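Local coordinates for ArCE4A (Arthrobacter sp. AW19M34-1, PDB 5LFZ), which probably removes acetyl groups from N-acetylglucosamine-containing polysaccharides such as chitin, as a metal-dependent deacetylase of carbohydrate esterase family 4, at residues I79-K87 and E100-I108; I89-I97 and A125-I134. All blocks are in the same frame, centred on the assembly; numbering follows the deposited sequence.

Interaction 1. Residues I79-K87 and E100-I108; sequences IGSHTFDHK and EVQWTDEAI. With NI (nickel (II) ion), chain B.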
# COMPACT_ATOMS: atom_id res chain seq x y z
N ILE A 79 6.20 -3.31 -3.00
CA ILE A 79 5.49 -4.27 -2.18
C ILE A 79 5.73 -4.01 -0.70
O ILE A 79 6.89 -3.94 -0.25
CB ILE A 79 5.91 -5.71 -2.52
CG1 ILE A 79 5.70 -5.98 -4.02
CG2 ILE A 79 5.17 -6.71 -1.64
CD1 ILE A 79 6.30 -7.27 -4.52
N GLY A 80 4.65 -3.84 0.05
CA GLY A 80 4.72 -3.72 1.50
C GLY A 80 4.03 -4.90 2.16
O GLY A 80 3.28 -5.63 1.52
N SER A 81 4.28 -5.09 3.45
CA SER A 81 3.62 -6.15 4.21
C SER A 81 2.33 -5.65 4.86
O SER A 81 2.30 -4.55 5.40
CB SER A 81 4.56 -6.70 5.28
OG SER A 81 3.86 -7.57 6.16
N HIS A 82 1.28 -6.46 4.79
CA HIS A 82 0.04 -6.18 5.51
C HIS A 82 -0.24 -7.27 6.54
O HIS A 82 -1.39 -7.48 6.94
CB HIS A 82 -1.13 -6.07 4.51
CG HIS A 82 -2.32 -5.31 5.02
ND1 HIS A 82 -2.22 -4.26 5.91
CD2 HIS A 82 -3.63 -5.42 4.72
CE1 HIS A 82 -3.43 -3.77 6.14
NE2 HIS A 82 -4.31 -4.46 5.43
N THR A 83 0.83 -7.94 6.99
CA THR A 83 0.82 -9.17 7.81
C THR A 83 0.28 -10.37 7.03
O THR A 83 -0.01 -10.27 5.83
CB THR A 83 0.02 -9.03 9.14
OG1 THR A 83 -1.40 -9.09 8.88
CG2 THR A 83 0.37 -7.73 9.86
N PHE A 84 0.17 -11.52 7.69
CA PHE A 84 -0.10 -12.76 6.98
C PHE A 84 -1.59 -13.02 6.82
O PHE A 84 -2.05 -13.29 5.72
CB PHE A 84 0.55 -13.96 7.69
CG PHE A 84 0.56 -15.20 6.85
CD1 PHE A 84 -0.41 -16.18 7.02
CD2 PHE A 84 1.52 -15.38 5.86
CE1 PHE A 84 -0.41 -17.32 6.24
CE2 PHE A 84 1.53 -16.51 5.08
CZ PHE A 84 0.56 -17.49 5.26
N ASP A 85 -2.34 -12.95 7.91
CA ASP A 85 -3.76 -13.25 7.85
C ASP A 85 -4.64 -12.12 8.38
O ASP A 85 -5.75 -12.36 8.85
CB ASP A 85 -4.04 -14.54 8.62
CG ASP A 85 -3.34 -14.58 9.94
OD1 ASP A 85 -3.33 -13.52 10.61
OD2 ASP A 85 -2.79 -15.64 10.31
N HIS A 86 -4.12 -10.90 8.30
CA HIS A 86 -4.88 -9.67 8.56
C HIS A 86 -5.42 -9.57 9.98
O HIS A 86 -6.54 -9.11 10.20
CB HIS A 86 -6.04 -9.52 7.56
CG HIS A 86 -6.45 -8.10 7.33
ND1 HIS A 86 -7.37 -7.44 8.13
CD2 HIS A 86 -6.06 -7.19 6.40
CE1 HIS A 86 -7.52 -6.20 7.69
NE2 HIS A 86 -6.74 -6.03 6.64
N LYS A 87 -4.63 -9.99 10.95
CA LYS A 87 -5.02 -9.84 12.34
C LYS A 87 -4.53 -8.49 12.89
O LYS A 87 -3.45 -8.02 12.54
CB LYS A 87 -4.48 -11.00 13.19
CG LYS A 87 -5.13 -12.34 12.86
CD LYS A 87 -4.49 -13.50 13.59
CE LYS A 87 -5.11 -14.82 13.13
NZ LYS A 87 -4.55 -16.01 13.85
N GLU A 100 3.32 -13.17 12.10
CA GLU A 100 2.69 -12.31 11.10
C GLU A 100 3.71 -11.63 10.20
O GLU A 100 3.53 -11.54 8.98
CB GLU A 100 1.81 -11.26 11.77
CG GLU A 100 0.59 -11.82 12.49
CD GLU A 100 -0.37 -12.52 11.55
OE1 GLU A 100 -0.41 -12.17 10.36
OE2 GLU A 100 -1.11 -13.41 12.03
N VAL A 101 4.79 -11.13 10.79
CA VAL A 101 5.85 -10.50 10.02
C VAL A 101 6.62 -11.52 9.19
O VAL A 101 6.73 -11.40 7.96
CB VAL A 101 6.83 -9.74 10.94
CG1 VAL A 101 8.06 -9.30 10.16
CG2 VAL A 101 6.14 -8.55 11.60
N GLN A 102 7.16 -12.53 9.86
CA GLN A 102 8.06 -13.48 9.21
C GLN A 102 7.39 -14.37 8.18
O GLN A 102 7.99 -14.68 7.15
CB GLN A 102 8.75 -14.34 10.26
CG GLN A 102 9.67 -13.56 11.17
CD GLN A 102 10.32 -14.44 12.21
OE1 GLN A 102 10.30 -15.66 12.10
NE2 GLN A 102 10.90 -13.82 13.23
N TRP A 103 6.15 -14.78 8.43
CA TRP A 103 5.44 -15.60 7.45
C TRP A 103 5.15 -14.81 6.18
O TRP A 103 5.16 -15.37 5.09
CB TRP A 103 4.13 -16.15 8.02
CG TRP A 103 4.29 -17.12 9.14
CD1 TRP A 103 5.45 -17.72 9.54
CD2 TRP A 103 3.26 -17.60 10.01
NE1 TRP A 103 5.19 -18.55 10.61
CE2 TRP A 103 3.86 -18.49 10.91
CE3 TRP A 103 1.89 -17.36 10.10
CZ2 TRP A 103 3.13 -19.15 11.91
CZ3 TRP A 103 1.17 -18.01 11.09
CH2 TRP A 103 1.79 -18.89 11.98
N THR A 104 4.90 -13.52 6.33
CA THR A 104 4.59 -12.67 5.19
C THR A 104 5.84 -12.43 4.37
O THR A 104 5.82 -12.49 3.14
CB THR A 104 3.97 -11.33 5.62
OG1 THR A 104 2.82 -11.59 6.43
CG2 THR A 104 3.54 -10.50 4.40
N ASP A 105 6.95 -12.17 5.07
CA ASP A 105 8.23 -11.95 4.41
C ASP A 105 8.64 -13.17 3.59
O ASP A 105 9.14 -13.03 2.48
CB ASP A 105 9.33 -11.63 5.43
CG ASP A 105 9.22 -10.21 5.97
OD1 ASP A 105 8.45 -9.42 5.41
OD2 ASP A 105 9.94 -9.89 6.95
N GLU A 106 8.43 -14.36 4.15
CA GLU A 106 8.83 -15.58 3.44
C GLU A 106 8.01 -15.71 2.16
O GLU A 106 8.54 -16.07 1.11
CB GLU A 106 8.64 -16.82 4.31
CG GLU A 106 9.00 -18.11 3.58
CD GLU A 106 8.29 -19.33 4.15
OE1 GLU A 106 7.22 -19.18 4.76
OE2 GLU A 106 8.82 -20.44 3.97
N ALA A 107 6.72 -15.43 2.27
CA ALA A 107 5.84 -15.53 1.12
C ALA A 107 6.26 -14.56 0.01
O ALA A 107 6.32 -14.92 -1.16
CB ALA A 107 4.39 -15.28 1.54
N ILE A 108 6.54 -13.31 0.40
CA ILE A 108 6.96 -12.30 -0.56
C ILE A 108 8.32 -12.66 -1.18
O ILE A 108 8.53 -12.52 -2.39
CB ILE A 108 7.04 -10.90 0.10
CG1 ILE A 108 5.64 -10.42 0.51
CG2 ILE A 108 7.67 -9.88 -0.85
CD1 ILE A 108 5.66 -9.19 1.41
NI NI B . -6.39 -4.43 5.38
O HOH W 1 6.26 -8.84 6.91
O HOH W 2 -1.68 -15.88 12.87
O HOH W 3 -6.58 -2.53 5.02
O HOH W 4 -6.53 -3.20 7.14
O HOH W 5 -8.47 -4.24 5.21

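Interaction 2. Residues I89-I97 and A125-I134; sequences ITKLTAEGI and AHGAVYDRLI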
# COMPACT_ATOMS: atom_id res chain seq x y z
N ILE A 89 -2.59 -6.49 15.10
CA ILE A 89 -1.36 -6.92 15.75
C ILE A 89 -1.38 -6.63 17.25
O ILE A 89 -0.64 -7.24 18.01
CB ILE A 89 -0.10 -6.25 15.15
CG1 ILE A 89 -0.05 -4.77 15.49
CG2 ILE A 89 -0.03 -6.49 13.65
CD1 ILE A 89 1.21 -4.08 15.04
N THR A 90 -2.24 -5.70 17.68
CA THR A 90 -2.30 -5.36 19.10
C THR A 90 -3.04 -6.43 19.89
O THR A 90 -3.06 -6.39 21.12
CB THR A 90 -2.98 -3.99 19.34
OG1 THR A 90 -4.38 -4.09 19.08
CG2 THR A 90 -2.36 -2.92 18.46
N LYS A 91 -3.63 -7.38 19.19
CA LYS A 91 -4.29 -8.52 19.82
C LYS A 91 -3.31 -9.66 20.08
O LYS A 91 -3.67 -10.65 20.70
CB LYS A 91 -5.44 -9.05 18.97
CG LYS A 91 -6.61 -8.12 18.73
CD LYS A 91 -7.65 -8.86 17.90
CE LYS A 91 -8.76 -7.96 17.40
NZ LYS A 91 -9.65 -8.70 16.47
N LEU A 92 -2.09 -9.52 19.57
CA LEU A 92 -1.18 -10.66 19.53
C LEU A 92 -0.06 -10.61 20.56
O LEU A 92 0.26 -9.56 21.13
CB LEU A 92 -0.57 -10.78 18.13
CG LEU A 92 -1.58 -10.88 16.99
CD1 LEU A 92 -0.86 -10.97 15.67
CD2 LEU A 92 -2.50 -12.07 17.19
N THR A 93 0.54 -11.77 20.78
CA THR A 93 1.73 -11.90 21.61
C THR A 93 2.96 -11.50 20.80
O THR A 93 2.87 -11.24 19.60
CB THR A 93 1.92 -13.34 22.12
OG1 THR A 93 2.06 -14.22 20.99
CG2 THR A 93 0.72 -13.77 22.94
N ALA A 94 4.11 -11.45 21.47
CA ALA A 94 5.35 -11.16 20.78
C ALA A 94 5.60 -12.17 19.67
O ALA A 94 5.97 -11.80 18.55
CB ALA A 94 6.52 -11.14 21.76
N GLU A 95 5.37 -13.45 19.97
CA GLU A 95 5.58 -14.50 18.97
C GLU A 95 4.51 -14.46 17.89
O GLU A 95 4.78 -14.77 16.73
CB GLU A 95 5.63 -15.88 19.63
CG GLU A 95 4.36 -16.32 20.34
CD GLU A 95 4.48 -17.70 20.95
OE1 GLU A 95 4.74 -18.67 20.19
OE2 GLU A 95 4.32 -17.83 22.18
N GLY A 96 3.29 -14.07 18.26
CA GLY A 96 2.22 -13.91 17.29
C GLY A 96 2.56 -12.84 16.26
O GLY A 96 2.35 -13.03 15.06
N ILE A 97 3.10 -11.73 16.74
CA ILE A 97 3.55 -10.66 15.85
C ILE A 97 4.74 -11.14 15.01
O ILE A 97 4.82 -10.80 13.83
CB ILE A 97 3.94 -9.40 16.64
CG1 ILE A 97 2.72 -8.88 17.42
CG2 ILE A 97 4.50 -8.33 15.71
CD1 ILE A 97 3.02 -7.67 18.28
N ALA A 125 -4.27 -0.44 13.35
CA ALA A 125 -4.10 -0.65 14.78
C ALA A 125 -2.65 -0.95 15.11
O ALA A 125 -2.07 -1.89 14.57
CB ALA A 125 -5.00 -1.77 15.26
N HIS A 126 -2.08 -0.15 16.01
CA HIS A 126 -0.69 -0.33 16.42
C HIS A 126 -0.46 0.36 17.76
O HIS A 126 -1.36 0.99 18.31
CB HIS A 126 0.26 0.22 15.36
CG HIS A 126 0.27 1.72 15.27
ND1 HIS A 126 1.29 2.48 15.79
CD2 HIS A 126 -0.63 2.59 14.75
CE1 HIS A 126 1.02 3.76 15.59
NE2 HIS A 126 -0.14 3.85 14.96
N GLY A 127 0.76 0.23 18.29
CA GLY A 127 1.11 0.84 19.56
C GLY A 127 2.59 0.65 19.80
O GLY A 127 3.15 -0.36 19.39
N ALA A 128 3.21 1.62 20.47
CA ALA A 128 4.66 1.64 20.65
C ALA A 128 5.22 0.32 21.17
O ALA A 128 6.29 -0.12 20.74
CB ALA A 128 5.06 2.76 21.60
N VAL A 129 4.50 -0.33 22.08
CA VAL A 129 4.97 -1.57 22.67
C VAL A 129 4.95 -2.72 21.65
O VAL A 129 5.73 -3.67 21.76
CB VAL A 129 4.12 -1.95 23.92
CG1 VAL A 129 2.71 -2.33 23.53
CG2 VAL A 129 4.79 -3.06 24.70
N TYR A 130 4.09 -2.62 20.64
CA TYR A 130 4.02 -3.64 19.59
C TYR A 130 4.94 -3.28 18.43
O TYR A 130 5.61 -4.14 17.87
CB TYR A 130 2.58 -3.80 19.09
CG TYR A 130 1.56 -3.94 20.18
CD1 TYR A 130 1.35 -5.16 20.82
CD2 TYR A 130 0.79 -2.86 20.58
CE1 TYR A 130 0.42 -5.29 21.83
CE2 TYR A 130 -0.15 -2.98 21.58
CZ TYR A 130 -0.33 -4.19 22.20
OH TYR A 130 -1.26 -4.32 23.20
N ASP A 131 4.96 -1.99 18.09
CA ASP A 131 5.66 -1.53 16.89
C ASP A 131 7.15 -1.79 16.97
O ASP A 131 7.81 -1.99 15.95
CB ASP A 131 5.40 -0.03 16.67
CG ASP A 131 3.92 0.30 16.60
OD1 ASP A 131 3.11 -0.64 16.45
OD2 ASP A 131 3.57 1.49 16.69
N ARG A 132 7.68 -1.82 18.18
CA ARG A 132 9.11 -2.04 18.39
C ARG A 132 9.55 -3.41 17.87
O ARG A 132 10.75 -3.66 17.67
CB ARG A 132 9.45 -1.91 19.88
CG ARG A 132 8.95 -3.06 20.72
CD ARG A 132 8.81 -2.68 22.17
NE ARG A 132 8.37 -3.82 22.97
CZ ARG A 132 9.21 -4.65 23.58
NH1 ARG A 132 10.51 -4.46 23.49
NH2 ARG A 132 8.74 -5.67 24.29
N LEU A 133 8.59 -4.30 17.65
CA LEU A 133 8.87 -5.65 17.16
C LEU A 133 8.85 -5.72 15.63
O LEU A 133 9.15 -6.77 15.05
CB LEU A 133 7.86 -6.64 17.73
CG LEU A 133 7.82 -6.76 19.25
CD1 LEU A 133 6.78 -7.79 19.68
CD2 LEU A 133 9.20 -7.11 19.78
N ILE A 134 8.49 -4.62 14.99
CA ILE A 134 8.36 -4.61 13.54
C ILE A 134 9.58 -3.97 12.90
O ILE A 134 9.90 -2.81 13.18
CB ILE A 134 7.08 -3.89 13.11
CG1 ILE A 134 5.86 -4.68 13.61
CG2 ILE A 134 7.01 -3.71 11.60
CD1 ILE A 134 4.62 -3.86 13.72
O HOH W 6 -2.78 -4.16 13.31

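Interaction 1. Residues I79-K87 and E100-I108
The metal-binding loop of the NodB homology domain, whose sequence SHTFDH fits the H-x-x-x-H motif of family 4 esterases, leaves strand 79-81 and packs against helix 100-108. Glu100 and the backbone of Phe84 and Asp85 make the polar grip. Glu100 OE1 accepts from Phe84 N at 2.8 Å, nearly along its C-O axis, and from Asp85 N at 3.2 Å (N-H...O 162°) on its syn lone pair; a bend at chi2 (-63°) turns the carboxylate onto these two amides. The other oxygen, OE2, lies 2.6 Å from Asp85 OD1, and two acid groups whose oxygens come this close are probably not both deprotonated. Water 2 links OE2 to Lys87 NZ. The Trp103 six-membered ring sets its edge toward the face of Phe84, planes at 80° and centroids 5.7 Å apart, while Trp103 CB packs on Phe84 CD2. Ser81 OG, which accepts from Thr83 N in an ST turn, donates to water 1, and that water donates to Val101 O and Asp105 OD1. At the far end Ile79 CG2 meets Ile108 CD1 at 4.0 Å. His82 and His86 bind nickel through NE2, each at 2.1 Å, with Asp33 completing the protein ligands. Phe84 N and Asp85 N, the two donors to Glu100 OE1, lie between these histidines in the chain, which is consistent with Glu100 holding the backbone between the ligands from the second shell.

Interaction 2. Residues I89-I97 and A125-I134
The Tyr130 ring is covered on both faces, by Thr90 on one and by Val129 of its own segment on the other. Thr90 CA stands 3.8 Å from the ring centroid and 10° off the normal, a CH-pi contact over the centre, and Thr90 CB adds to the same face near CE2. Val129 CG1 lies on the opposite face, offset toward the rim. At the edge, Ile97 CD1 comes within 3.9 Å of Tyr130 CD1, its side chain crossing the tyrosine at about a right angle, and Gly127 CA lies in the ring plane. Replacing Tyr130 by an alanine would probably uncover Thr90 and open a gap beside Ile97 CD1. The His126 ring is held by Asp131 within its own segment: ND1 donates to OD2 at 2.6 Å (N-H...O 168°), in the ring plane and on the syn side. Asp131 OD1 also accepts from Gly127 N.

Around the tyrosine the packing is aliphatic. Ile89 has CG1 between its backbone N and carbonyl carbon (chi1 70°), which lays CG1 3.6 Å from Ala125 O and sends CD1 tip to tip against Ile134 CD1 at 3.7 Å. Leu133 CD1 reaches Ala94 CA at 3.8 Å and also touches Ile97 CD1. A water bridges the two backbones: water 6 accepts from Ile89 N and donates to Ala125 O. Thr90 OG1 is hydrogen-bonded to Asp88 OD1. This is loop-and-helix packing at the periphery of the NodB homology domain, joining the 3-10 turn 89-91 and the first turn of helix 94-112 to the short helix 128-131 and the turn after it.

Helix 94-112 serves both contacts, its first turn in interaction 2 and its later turns in interaction 1, and the two sites meet where Glu100 CG packs on Leu92 CD1 and Thr83 CG2 on Ile89 CG2. Interaction 1 lies nearer the centre of the chain, about 13 Å against 19 Å, and seven of its twelve touching residues are buried compared with four of twelve in interaction 2. Chemistry follows position: on the loop that carries the metal ligands, a carboxylate bonds directly to backbone amides, with charged groups and ordered water near it, whereas residues 89-97 and 125-134 meet mainly through apolar and CH-pi packing, with one water bridging their backbones.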